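Local coordinates for SusD homolog (Bacteroides thetaiotaomicron VPI-5482, PDB 3FDH), which probably binds sugars at the outer membrane of the bacterium, as a SusD/RagB-family partner in glycan uptake, at residues E50-V64 against A305-Y317. Sequence-based numbering, arbitrary orientation.
Sequences EYEVGVDNQLYYAEV and APNGSPDQSTSKY
Q312 lies across the ring of Y60, its side chain reaching from its loop to helix 57-63. Q312 CB stands over the ring centre in a CH-pi contact, 3.9 Å from the centroid of the Y60 ring. CG, set anti to its own backbone N (chi1 -167°), continues over the ring toward Y60 CG. The extended chain then brings the amide nearly parallel to the ring, the planes 6° apart, with CD and NE2 above Y60 CD2. At the tip, Q312 OE1 accepts from N57 N at 3.0 Å, while NE2 gives a weak bond to Y61 OH. Glutamine suits this place: its methylenes and flat amide cover an aromatic face, and its end still has a donor and an acceptor. The Y60 ring also meets P310 O at its edge, and its hydroxyl is joined to that carbonyl through a water. A serine in place of Y60 would probably leave the Q312 chain without the face it lies on and open a gap beside P310.

Beside this stack S313 N donates to V55 O (2.8 Å). Deeper in, V53, V55, A305 and P310 pack as compact apolar groups, V53 CB lying 3.6 Å from A305 CB. E63 OE2 takes G308 N across the contact at 2.7 Å through its anti lone pair, while OE1 receives G54 N of its own segment from above the carboxylate plane and also bonds to S47. G308, whose phi is positive, sits third in the type II turn of 306-309, a place that suits glycine. E50 and N307 stack their flat ends, 12° apart, and each also bonds to S266.

The loop between strands 292-293 and 319-320 thus packs against helix 57-63 and strand 52-54; that strand pairs antiparallel with 261-263, while helix 40-48 touches L59 and A62.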
ATOM      1  N   GLU A  50       8.675  -3.733  -8.455  1.00 28.58           N
ATOM      2  CA  GLU A  50       9.128  -5.090  -8.739  1.00 26.93           C
ATOM      3  C   GLU A  50       8.823  -6.187  -7.751  1.00 28.32           C
ATOM      4  O   GLU A  50       9.589  -7.145  -7.585  1.00 28.04           O
ATOM      5  CB  GLU A  50      10.612  -5.065  -9.135  1.00 26.84           C
ATOM      6  CG  GLU A  50      10.891  -4.192 -10.382  1.00 26.81           C
ATOM      7  CD  GLU A  50      12.320  -4.215 -10.865  1.00 29.92           C
ATOM      8  OE1 GLU A  50      13.150  -4.985 -10.356  1.00 31.46           O
ATOM      9  OE2 GLU A  50      12.628  -3.407 -11.764  1.00 28.57           O
ATOM     10  N   TYR A  51       7.656  -6.063  -7.139  1.00 28.20           N
ATOM     11  CA  TYR A  51       7.101  -7.161  -6.298  1.00 26.24           C
ATOM     12  C   TYR A  51       6.550  -8.283  -7.199  1.00 25.94           C
ATOM     13  O   TYR A  51       6.470  -9.487  -6.838  1.00 30.47           O
ATOM     14  CB  TYR A  51       5.941  -6.638  -5.492  1.00 25.73           C
ATOM     15  CG  TYR A  51       6.292  -5.951  -4.199  1.00 28.81           C
ATOM     16  CD1 TYR A  51       7.515  -6.206  -3.543  1.00 25.59           C
ATOM     17  CD2 TYR A  51       5.366  -5.105  -3.571  1.00 28.68           C
ATOM     18  CE1 TYR A  51       7.806  -5.612  -2.310  1.00 29.04           C
ATOM     19  CE2 TYR A  51       5.644  -4.514  -2.358  1.00 28.28           C
ATOM     20  CZ  TYR A  51       6.832  -4.785  -1.704  1.00 25.01           C
ATOM     21  OH  TYR A  51       7.077  -4.165  -0.491  1.00 25.79           O
ATOM     22  N   GLU A  52       6.138  -7.827  -8.373  1.00 28.50           N
ATOM     23  CA  GLU A  52       5.564  -8.639  -9.445  1.00 26.99           C
ATOM     24  C   GLU A  52       5.955  -8.109 -10.770  1.00 28.18           C
ATOM     25  O   GLU A  52       6.358  -6.943 -10.892  1.00 27.25           O
ATOM     26  CB  GLU A  52       4.017  -8.710  -9.361  1.00 29.17           C
ATOM     27  CG  GLU A  52       3.431  -9.158  -8.009  1.00 28.74           C
ATOM     28  CD  GLU A  52       3.687 -10.583  -7.581  1.00 32.82           C
ATOM     29  OE1 GLU A  52       4.068 -11.427  -8.424  1.00 33.92           O
ATOM     30  OE2 GLU A  52       3.436 -10.876  -6.378  1.00 29.88           O
ATOM     31  N   VAL A  53       5.750  -8.962 -11.766  1.00 28.63           N
ATOM     32  CA  VAL A  53       6.008  -8.603 -13.161  1.00 28.39           C
ATOM     33  C   VAL A  53       4.717  -8.619 -13.942  1.00 28.47           C
ATOM     34  O   VAL A  53       3.928  -9.556 -13.885  1.00 28.05           O
ATOM     35  CB  VAL A  53       7.053  -9.547 -13.823  1.00 29.18           C
ATOM     36  CG1 VAL A  53       7.368  -9.105 -15.245  1.00 25.77           C
ATOM     37  CG2 VAL A  53       8.343  -9.576 -12.996  1.00 29.93           C
ATOM     38  N   GLY A  54       4.442  -7.522 -14.638  1.00 27.60           N
ATOM     39  CA  GLY A  54       3.272  -7.482 -15.508  1.00 28.08           C
ATOM     40  C   GLY A  54       3.607  -8.278 -16.758  1.00 27.51           C
ATOM     41  O   GLY A  54       4.559  -7.955 -17.468  1.00 28.27           O
ATOM     42  N   VAL A  55       2.798  -9.294 -17.035  1.00 27.37           N
ATOM     43  CA  VAL A  55       3.097 -10.269 -18.116  1.00 29.20           C
ATOM     44  C   VAL A  55       2.048 -10.308 -19.247  1.00 28.31           C
ATOM     45  O   VAL A  55       2.264 -10.893 -20.301  1.00 27.79           O
ATOM     46  CB  VAL A  55       3.350 -11.718 -17.529  1.00 30.01           C
ATOM     47  CG1 VAL A  55       4.660 -11.766 -16.653  1.00 29.48           C
ATOM     48  CG2 VAL A  55       2.106 -12.256 -16.758  1.00 32.22           C
ATOM     49  N   ASP A  56       0.913  -9.674 -19.016  1.00 29.75           N
ATOM     50  CA  ASP A  56      -0.133  -9.631 -20.030  1.00 30.92           C
ATOM     51  C   ASP A  56      -0.919  -8.320 -20.076  1.00 31.09           C
ATOM     52  O   ASP A  56      -1.135  -7.655 -19.068  1.00 31.28           O
ATOM     53  CB  ASP A  56      -1.111 -10.796 -19.827  1.00 31.78           C
ATOM     54  CG  ASP A  56      -2.038 -10.975 -21.018  1.00 36.37           C
ATOM     55  OD1 ASP A  56      -1.549 -11.244 -22.124  1.00 30.49           O
ATOM     56  OD2 ASP A  56      -3.257 -10.836 -20.845  1.00 32.68           O
ATOM     57  N   ASN A  57      -1.304  -7.975 -21.299  1.00 29.65           N
ATOM     58  CA  ASN A  57      -2.183  -6.869 -21.584  1.00 29.53           C
ATOM     59  C   ASN A  57      -1.698  -5.561 -20.977  1.00 29.65           C
ATOM     60  O   ASN A  57      -0.518  -5.231 -21.045  1.00 28.11           O
ATOM     61  CB  ASN A  57      -3.586  -7.230 -21.074  1.00 28.81           C
ATOM     62  CG  ASN A  57      -4.724  -6.514 -21.831  1.00 39.17           C
ATOM     63  OD1 ASN A  57      -4.583  -5.390 -22.308  1.00 48.48           O
ATOM     64  ND2 ASN A  57      -5.864  -7.174 -21.918  1.00 42.65           N
ATOM     65  N   GLN A  58      -2.609  -4.808 -20.382  1.00 29.28           N
ATOM     66  CA  GLN A  58      -2.217  -3.506 -19.840  1.00 30.15           C
ATOM     67  C   GLN A  58      -1.006  -3.520 -18.918  1.00 29.44           C
ATOM     68  O   GLN A  58      -0.114  -2.674 -19.049  1.00 30.29           O
ATOM     69  CB  GLN A  58      -3.377  -2.787 -19.154  1.00 31.55           C
ATOM     70  CG  GLN A  58      -4.352  -2.247 -20.172  1.00 37.04           C
ATOM     71  CD  GLN A  58      -5.518  -1.466 -19.546  1.00 49.65           C
ATOM     72  OE1 GLN A  58      -6.655  -1.972 -19.536  1.00 56.10           O
ATOM     73  NE2 GLN A  58      -5.242  -0.244 -18.996  1.00 40.27           N
ATOM     74  N   LEU A  59      -0.980  -4.455 -17.997  1.00 29.04           N
ATOM     75  CA  LEU A  59       0.125  -4.539 -17.026  0.50 29.39           C
ATOM     76  C   LEU A  59       1.442  -4.914 -17.739  1.00 30.55           C
ATOM     77  O   LEU A  59       2.530  -4.583 -17.261  1.00 30.84           O
ATOM     78  CB  LEU A  59      -0.209  -5.488 -15.868  0.50 29.08           C
ATOM     79  CG  LEU A  59       0.572  -5.263 -14.574  0.50 25.19           C
ATOM     80  CD1 LEU A  59       0.334  -3.847 -14.025  0.50 25.64           C
ATOM     81  CD2 LEU A  59       0.181  -6.315 -13.556  0.50 28.40           C
ATOM     82  N   TYR A  60       1.320  -5.569 -18.882  1.00 28.25           N
ATOM     83  CA  TYR A  60       2.513  -5.933 -19.677  1.00 26.69           C
ATOM     84  C   TYR A  60       3.126  -4.648 -20.206  1.00 27.87           C
ATOM     85  O   TYR A  60       4.352  -4.431 -20.102  1.00 27.39           O
ATOM     86  CB  TYR A  60       2.200  -6.885 -20.836  1.00 27.79           C
ATOM     87  CG  TYR A  60       3.335  -6.939 -21.838  1.00 26.90           C
ATOM     88  CD1 TYR A  60       4.454  -7.718 -21.607  1.00 27.45           C
ATOM     89  CD2 TYR A  60       3.313  -6.157 -22.972  1.00 30.95           C
ATOM     90  CE1 TYR A  60       5.518  -7.743 -22.503  1.00 26.91           C
ATOM     91  CE2 TYR A  60       4.366  -6.175 -23.880  1.00 29.09           C
ATOM     92  CZ  TYR A  60       5.476  -6.946 -23.613  1.00 27.67           C
ATOM     93  OH  TYR A  60       6.520  -6.960 -24.485  1.00 30.06           O
ATOM     94  N   TYR A  61       2.250  -3.781 -20.694  1.00 26.61           N
ATOM     95  CA  TYR A  61       2.664  -2.476 -21.295  1.00 28.74           C
ATOM     96  C   TYR A  61       3.203  -1.508 -20.236  1.00 28.80           C
ATOM     97  O   TYR A  61       4.069  -0.653 -20.487  1.00 25.87           O
ATOM     98  CB  TYR A  61       1.581  -1.875 -22.208  1.00 29.66           C
ATOM     99  CG  TYR A  61       1.434  -2.773 -23.443  1.00 28.65           C
ATOM    100  CD1 TYR A  61       2.458  -2.852 -24.378  1.00 28.44           C
ATOM    101  CD2 TYR A  61       0.340  -3.593 -23.604  1.00 28.96           C
ATOM    102  CE1 TYR A  61       2.379  -3.716 -25.479  1.00 32.14           C
ATOM    103  CE2 TYR A  61       0.245  -4.464 -24.688  1.00 27.27           C
ATOM    104  CZ  TYR A  61       1.270  -4.530 -25.616  1.00 29.39           C
ATOM    105  OH  TYR A  61       1.149  -5.392 -26.690  1.00 29.79           O
ATOM    106  N   ALA A  62       2.724  -1.699 -19.028  1.00 28.20           N
ATOM    107  CA  ALA A  62       3.228  -0.935 -17.870  1.00 28.64           C
ATOM    108  C   ALA A  62       4.632  -1.458 -17.550  1.00 28.40           C
ATOM    109  O   ALA A  62       5.577  -0.711 -17.320  1.00 27.79           O
ATOM    110  CB  ALA A  62       2.295  -1.066 -16.637  1.00 27.88           C
ATOM    111  N   GLU A  63       4.770  -2.777 -17.558  1.00 27.28           N
ATOM    112  CA  GLU A  63       6.039  -3.400 -17.255  1.00 27.68           C
ATOM    113  C   GLU A  63       7.183  -2.975 -18.188  1.00 29.66           C
ATOM    114  O   GLU A  63       8.316  -2.748 -17.759  1.00 30.25           O
ATOM    115  CB  GLU A  63       5.859  -4.928 -17.303  1.00 25.69           C
ATOM    116  CG  GLU A  63       7.103  -5.734 -16.814  1.00 26.89           C
ATOM    117  CD  GLU A  63       7.415  -5.546 -15.328  1.00 29.86           C
ATOM    118  OE1 GLU A  63       6.465  -5.523 -14.494  1.00 26.22           O
ATOM    119  OE2 GLU A  63       8.625  -5.499 -14.996  1.00 29.67           O
ATOM    120  N   VAL A  64       6.874  -2.872 -19.473  1.00 29.24           N
ATOM    121  CA  VAL A  64       7.884  -2.568 -20.488  1.00 29.26           C
ATOM    122  C   VAL A  64       7.916  -1.091 -20.746  1.00 28.59           C
ATOM    123  O   VAL A  64       8.618  -0.586 -21.579  1.00 32.35           O
ATOM    124  CB  VAL A  64       7.707  -3.386 -21.780  1.00 29.67           C
ATOM    125  CG1 VAL A  64       7.913  -4.887 -21.477  1.00 30.15           C
ATOM    126  CG2 VAL A  64       6.349  -3.055 -22.523  1.00 27.71           C
ATOM    127  N   ALA A 305       9.616 -14.358 -14.190  1.00 29.31           N
ATOM    128  CA  ALA A 305       9.549 -13.346 -15.233  1.00 29.98           C
ATOM    129  C   ALA A 305      10.680 -12.314 -15.071  1.00 29.29           C
ATOM    130  O   ALA A 305      10.951 -11.836 -13.943  1.00 28.58           O
ATOM    131  CB  ALA A 305       8.164 -12.670 -15.237  1.00 29.75           C
ATOM    132  N   PRO A 306      11.353 -11.977 -16.181  1.00 28.49           N
ATOM    133  CA  PRO A 306      12.400 -10.982 -16.111  1.00 30.58           C
ATOM    134  C   PRO A 306      11.802  -9.595 -16.019  1.00 30.61           C
ATOM    135  O   PRO A 306      10.986  -9.166 -16.852  1.00 30.67           O
ATOM    136  CB  PRO A 306      13.137 -11.136 -17.435  1.00 32.09           C
ATOM    137  CG  PRO A 306      12.109 -11.641 -18.361  1.00 31.91           C
ATOM    138  CD  PRO A 306      11.211 -12.510 -17.552  1.00 29.12           C
ATOM    139  N   ASN A 307      12.228  -8.877 -14.990  1.00 28.40           N
ATOM    140  CA  ASN A 307      11.692  -7.532 -14.762  1.00 27.52           C
ATOM    141  C   ASN A 307      11.962  -6.640 -15.934  1.00 27.85           C
ATOM    142  O   ASN A 307      13.083  -6.535 -16.410  1.00 29.50           O
ATOM    143  CB  ASN A 307      12.286  -6.906 -13.505  1.00 29.90           C
ATOM    144  CG  ASN A 307      12.152  -7.805 -12.315  1.00 28.30           C
ATOM    145  OD1 ASN A 307      13.031  -8.647 -12.077  1.00 33.38           O
ATOM    146  ND2 ASN A 307      10.984  -7.736 -11.624  1.00 28.41           N
ATOM    147  N   GLY A 308      10.897  -6.018 -16.420  1.00 27.47           N
ATOM    148  CA  GLY A 308      11.012  -5.107 -17.549  1.00 27.77           C
ATOM    149  C   GLY A 308      11.129  -5.695 -18.942  1.00 29.16           C
ATOM    150  O   GLY A 308      11.172  -4.942 -19.917  1.00 28.36           O
ATOM    151  N   SER A 309      11.176  -7.017 -19.067  1.00 28.18           N
ATOM    152  CA  SER A 309      11.347  -7.649 -20.376  1.00 28.94           C
ATOM    153  C   SER A 309      10.707  -9.047 -20.551  1.00 29.22           C
ATOM    154  O   SER A 309      11.237  -9.878 -21.281  1.00 27.53           O
ATOM    155  CB  SER A 309      12.860  -7.729 -20.710  1.00 29.02           C
ATOM    156  OG  SER A 309      13.515  -8.702 -19.902  1.00 31.33           O
ATOM    157  N   PRO A 310       9.549  -9.316 -19.903  1.00 28.62           N
ATOM    158  CA  PRO A 310       8.977 -10.621 -20.214  1.00 28.24           C
ATOM    159  C   PRO A 310       8.368 -10.731 -21.595  1.00 27.24           C
ATOM    160  O   PRO A 310       8.070  -9.749 -22.267  1.00 26.90           O
ATOM    161  CB  PRO A 310       7.801 -10.715 -19.243  1.00 28.42           C
ATOM    162  CG  PRO A 310       7.321  -9.308 -19.179  1.00 29.54           C
ATOM    163  CD  PRO A 310       8.602  -8.466 -19.188  1.00 25.91           C
ATOM    164  N   ASP A 311       8.193 -11.959 -22.005  1.00 28.08           N
ATOM    165  CA  ASP A 311       7.371 -12.268 -23.170  1.00 29.53           C
ATOM    166  C   ASP A 311       5.933 -12.122 -22.663  1.00 29.44           C
ATOM    167  O   ASP A 311       5.644 -12.421 -21.500  1.00 32.15           O
ATOM    168  CB  ASP A 311       7.596 -13.699 -23.643  1.00 30.10           C
ATOM    169  CG  ASP A 311       8.960 -13.904 -24.263  1.00 31.70           C
ATOM    170  OD1 ASP A 311       9.536 -12.922 -24.798  1.00 34.38           O
ATOM    171  OD2 ASP A 311       9.415 -15.069 -24.252  1.00 35.91           O
ATOM    172  N   GLN A 312       5.042 -11.643 -23.516  1.00 28.87           N
ATOM    173  CA  GLN A 312       3.666 -11.422 -23.109  1.00 26.91           C
ATOM    174  C   GLN A 312       2.898 -12.749 -23.131  1.00 26.59           C
ATOM    175  O   GLN A 312       2.786 -13.424 -24.165  1.00 25.07           O
ATOM    176  CB  GLN A 312       3.047 -10.363 -24.004  1.00 27.70           C
ATOM    177  CG  GLN A 312       1.748  -9.869 -23.456  1.00 30.29           C
ATOM    178  CD  GLN A 312       1.136  -8.802 -24.315  1.00 30.90           C
ATOM    179  OE1 GLN A 312       0.070  -8.270 -23.980  1.00 29.10           O
ATOM    180  NE2 GLN A 312       1.789  -8.483 -25.439  1.00 28.28           N
ATOM    181  N   SER A 313       2.407 -13.156 -21.972  1.00 24.99           N
ATOM    182  CA  SER A 313       1.769 -14.447 -21.830  1.00 27.66           C
ATOM    183  C   SER A 313       1.168 -14.602 -20.437  1.00 29.13           C
ATOM    184  O   SER A 313       1.743 -14.141 -19.446  1.00 29.63           O
ATOM    185  CB  SER A 313       2.832 -15.531 -22.028  1.00 28.84           C
ATOM    186  OG  SER A 313       2.342 -16.845 -21.769  1.00 29.84           O
ATOM    187  N   THR A 314       0.031 -15.281 -20.368  1.00 29.19           N
ATOM    188  CA  THR A 314      -0.639 -15.480 -19.096  1.00 30.24           C
ATOM    189  C   THR A 314      -0.380 -16.885 -18.591  1.00 32.13           C
ATOM    190  O   THR A 314      -0.863 -17.277 -17.534  1.00 35.50           O
ATOM    191  CB  THR A 314      -2.165 -15.256 -19.173  1.00 29.53           C
ATOM    192  OG1 THR A 314      -2.727 -16.137 -20.154  1.00 27.27           O
ATOM    193  CG2 THR A 314      -2.492 -13.786 -19.523  1.00 27.59           C
ATOM    194  N   SER A 315       0.401 -17.628 -19.358  1.00 31.79           N
ATOM    195  CA  SER A 315       0.691 -19.019 -19.026  1.00 32.64           C
ATOM    196  C   SER A 315       2.164 -19.398 -18.870  1.00 33.06           C
ATOM    197  O   SER A 315       2.485 -20.380 -18.213  1.00 36.04           O
ATOM    198  CB  SER A 315       0.075 -19.944 -20.081  1.00 34.21           C
ATOM    199  OG  SER A 315       0.526 -19.654 -21.387  1.00 35.87           O
ATOM    200  N   LYS A 316       3.060 -18.610 -19.424  1.00 30.84           N
ATOM    201  CA  LYS A 316       4.485 -18.974 -19.401  1.00 29.75           C
ATOM    202  C   LYS A 316       5.206 -18.968 -18.048  1.00 28.97           C
ATOM    203  O   LYS A 316       6.005 -19.861 -17.698  1.00 28.42           O
ATOM    204  CB  LYS A 316       5.253 -18.070 -20.340  1.00 30.66           C
ATOM    205  CG  LYS A 316       6.736 -18.375 -20.423  1.00 34.08           C
ATOM    206  CD  LYS A 316       7.438 -17.366 -21.297  1.00 38.71           C
ATOM    207  CE  LYS A 316       8.940 -17.617 -21.385  1.00 43.28           C
ATOM    208  NZ  LYS A 316       9.266 -18.983 -21.905  1.00 49.82           N
ATOM    209  N   TYR A 317       4.960 -17.913 -17.313  1.00 28.55           N
ATOM    210  CA  TYR A 317       5.687 -17.645 -16.062  1.00 28.53           C
ATOM    211  C   TYR A 317       4.984 -18.080 -14.801  1.00 27.53           C
ATOM    212  O   TYR A 317       3.761 -18.051 -14.670  1.00 27.89           O
ATOM    213  CB  TYR A 317       6.008 -16.143 -15.948  1.00 29.51           C
ATOM    214  CG  TYR A 317       6.805 -15.596 -17.115  1.00 24.97           C
ATOM    215  CD1 TYR A 317       8.173 -15.873 -17.232  1.00 28.05           C
ATOM    216  CD2 TYR A 317       6.193 -14.844 -18.135  1.00 28.52           C
ATOM    217  CE1 TYR A 317       8.900 -15.411 -18.294  1.00 26.29           C
ATOM    218  CE2 TYR A 317       6.934 -14.380 -19.220  1.00 28.23           C
ATOM    219  CZ  TYR A 317       8.290 -14.662 -19.287  1.00 27.76           C
ATOM    220  OH  TYR A 317       9.046 -14.228 -20.364  1.00 28.64           O
TER
HETATM  221  O   HOH W   1       8.713  -6.206 -12.180  1.00 21.51           O
HETATM  222  O   HOH W   2       9.348  -7.765 -23.390  1.00 33.33           O